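Local coordinates for protein putidaredoxin reductase (Pseudomonas putida, PDB 1Q1R) that probably passes electrons from NADH through its bound FAD to the iron-sulfur protein putidaredoxin, which supplies the cytochrome P450cam monooxygenase, at residues N304-E307 with Q308-I312. Residues are numbered along the deposited sequence; the frame is centred on the assembly and turned at random.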
ATOM      1  N   ASN A 304      -1.492  -5.957   5.408  1.00 22.23           N
ATOM      2  CA  ASN A 304      -2.113  -5.202   6.488  1.00 22.92           C
ATOM      3  C   ASN A 304      -3.636  -5.215   6.367  1.00 22.86           C
ATOM      4  O   ASN A 304      -4.347  -5.410   7.357  1.00 21.66           O
ATOM      5  CB  ASN A 304      -1.599  -3.761   6.494  1.00 23.37           C
ATOM      6  CG  ASN A 304      -2.215  -2.931   7.605  1.00 25.76           C
ATOM      7  OD1 ASN A 304      -2.952  -1.973   7.348  1.00 27.42           O
ATOM      8  ND2 ASN A 304      -1.924  -3.299   8.849  1.00 22.59           N
ATOM      9  N   ALA A 305      -4.141  -5.019   5.153  1.00 22.69           N
ATOM     10  CA  ALA A 305      -5.583  -5.016   4.938  1.00 22.58           C
ATOM     11  C   ALA A 305      -6.175  -6.381   5.263  1.00 23.55           C
ATOM     12  O   ALA A 305      -7.232  -6.476   5.888  1.00 23.86           O
ATOM     13  CB  ALA A 305      -5.904  -4.640   3.489  1.00 21.90           C
ATOM     14  N   LEU A 306      -5.496  -7.441   4.838  1.00 23.24           N
ATOM     15  CA  LEU A 306      -5.981  -8.792   5.092  1.00 24.26           C
ATOM     16  C   LEU A 306      -6.022  -9.081   6.595  1.00 24.88           C
ATOM     17  O   LEU A 306      -7.039  -9.539   7.120  1.00 24.06           O
ATOM     18  CB  LEU A 306      -5.090  -9.814   4.380  1.00 24.36           C
ATOM     19  CG  LEU A 306      -5.064  -9.723   2.847  1.00 25.60           C
ATOM     20  CD1 LEU A 306      -4.056 -10.720   2.268  1.00 25.44           C
ATOM     21  CD2 LEU A 306      -6.455 -10.000   2.306  1.00 24.47           C
ATOM     22  N   GLU A 307      -4.918  -8.801   7.279  1.00 25.65           N
ATOM     23  CA  GLU A 307      -4.827  -9.035   8.717  1.00 27.38           C
ATOM     24  C   GLU A 307      -5.910  -8.266   9.470  1.00 27.02           C
ATOM     25  O   GLU A 307      -6.658  -8.848  10.258  1.00 26.71           O
ATOM     26  CB  GLU A 307      -3.439  -8.636   9.229  1.00 28.31           C
ATOM     27  CG  GLU A 307      -3.294  -8.681  10.748  1.00 31.74           C
ATOM     28  CD  GLU A 307      -1.878  -8.396  11.219  1.00 32.44           C
ATOM     29  OE1 GLU A 307      -1.215  -7.515  10.635  1.00 34.27           O
ATOM     30  OE2 GLU A 307      -1.431  -9.044  12.187  1.00 34.55           O
ATOM     31  N   GLN A 308      -6.008  -6.964   9.213  1.00 27.16           N
ATOM     32  CA  GLN A 308      -7.008  -6.142   9.882  1.00 27.69           C
ATOM     33  C   GLN A 308      -8.436  -6.565   9.544  1.00 28.02           C
ATOM     34  O   GLN A 308      -9.303  -6.601  10.417  1.00 28.11           O
ATOM     35  CB  GLN A 308      -6.804  -4.661   9.537  1.00 27.81           C
ATOM     36  CG  GLN A 308      -5.524  -4.083  10.114  1.00 26.84           C
ATOM     37  CD  GLN A 308      -5.440  -2.566  10.011  1.00 27.71           C
ATOM     38  OE1 GLN A 308      -4.428  -1.970  10.377  1.00 29.22           O
ATOM     39  NE2 GLN A 308      -6.504  -1.937   9.522  1.00 26.09           N
ATOM     40  N   ALA A 309      -8.680  -6.894   8.281  1.00 28.14           N
ATOM     41  CA  ALA A 309     -10.015  -7.308   7.858  1.00 28.67           C
ATOM     42  C   ALA A 309     -10.418  -8.627   8.518  1.00 29.47           C
ATOM     43  O   ALA A 309     -11.579  -8.827   8.878  1.00 29.31           O
ATOM     44  CB  ALA A 309     -10.064  -7.441   6.336  1.00 26.96           C
ATOM     45  N   ARG A 310      -9.460  -9.530   8.672  1.00 30.52           N
ATOM     46  CA  ARG A 310      -9.744 -10.813   9.296  1.00 32.74           C
ATOM     47  C   ARG A 310      -9.998 -10.655  10.796  1.00 32.84           C
ATOM     48  O   ARG A 310     -10.816 -11.371  11.373  1.00 32.87           O
ATOM     49  CB  ARG A 310      -8.594 -11.788   9.023  1.00 33.82           C
ATOM     50  CG  ARG A 310      -8.677 -12.363   7.615  1.00 36.32           C
ATOM     51  CD  ARG A 310      -7.350 -12.850   7.060  1.00 38.17           C
ATOM     52  NE  ARG A 310      -7.511 -13.265   5.666  1.00 39.91           N
ATOM     53  CZ  ARG A 310      -6.512 -13.592   4.852  1.00 40.45           C
ATOM     54  NH1 ARG A 310      -5.258 -13.556   5.285  1.00 40.96           N
ATOM     55  NH2 ARG A 310      -6.769 -13.954   3.599  1.00 40.32           N
ATOM     56  N   LYS A 311      -9.313  -9.699  11.414  1.00 33.16           N
ATOM     57  CA  LYS A 311      -9.473  -9.442  12.837  1.00 34.76           C
ATOM     58  C   LYS A 311     -10.876  -8.899  13.110  1.00 35.46           C
ATOM     59  O   LYS A 311     -11.530  -9.301  14.076  1.00 35.96           O
ATOM     60  CB  LYS A 311      -8.416  -8.442  13.310  1.00 35.02           C
ATOM     61  CG  LYS A 311      -8.430  -8.169  14.809  1.00 35.20           C
ATOM     62  CD  LYS A 311      -7.294  -7.240  15.200  1.00 34.80           C
ATOM     63  CE  LYS A 311      -7.291  -6.958  16.700  1.00 35.23           C
ATOM     64  NZ  LYS A 311      -6.162  -6.064  17.102  1.00 34.84           N
ATOM     65  N   ILE A 312     -11.335  -7.991  12.251  1.00 35.10           N
ATOM     66  CA  ILE A 312     -12.665  -7.409  12.396  1.00 34.93           C
ATOM     67  C   ILE A 312     -13.735  -8.489  12.269  1.00 35.42           C
ATOM     68  O   ILE A 312     -14.663  -8.556  13.074  1.00 34.78           O
ATOM     69  CB  ILE A 312     -12.928  -6.322  11.326  1.00 34.83           C
ATOM     70  CG1 ILE A 312     -12.136  -5.057  11.671  1.00 34.39           C
ATOM     71  CG2 ILE A 312     -14.423  -6.030  11.227  1.00 34.51           C
ATOM     72  CD1 ILE A 312     -12.385  -3.892  10.733  1.00 33.79           C
TER
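Asn304 meets Gln308 one helical turn on, both through the backbone, where Gln308 N gives a nearly straight hydrogen bond (169°) to Asn304 O at 2.9 Å, and through their side chains. The two amides are turned 75° against each other, and the Gln308 methylene CG packs 3.3 Å from Asn304 O. Since Gln308 also rests on Ala286 and Phe288 of strand 286-290, an alanine here would probably open a gap between helix and strand and leave the Asn304 amide freer to turn. Ala305, whose methyl touches the FAD, accepts a hydrogen bond at its O from Ala309 N, 2.8 Å away. Leu306 and Arg310 run side by side: Leu306 CB sits over one face of the guanidinium, 3.9 Å from Arg310 NH1, and Leu306 O receives Arg310 N. With CG beside its own backbone N (chi1 -78°), the Arg310 chain passes back along this turn. Glu307 O takes Lys311 N at 3.0 Å, while their charged ends diverge, Glu307 OE2 to Ala325 N and Lys311 NZ to Glu270 O. These successive i to i+4 bonds are those of a regular alpha-helix, here the one that packs against helix 14-25 and borders the FAD pocket of the glutathione reductase fold.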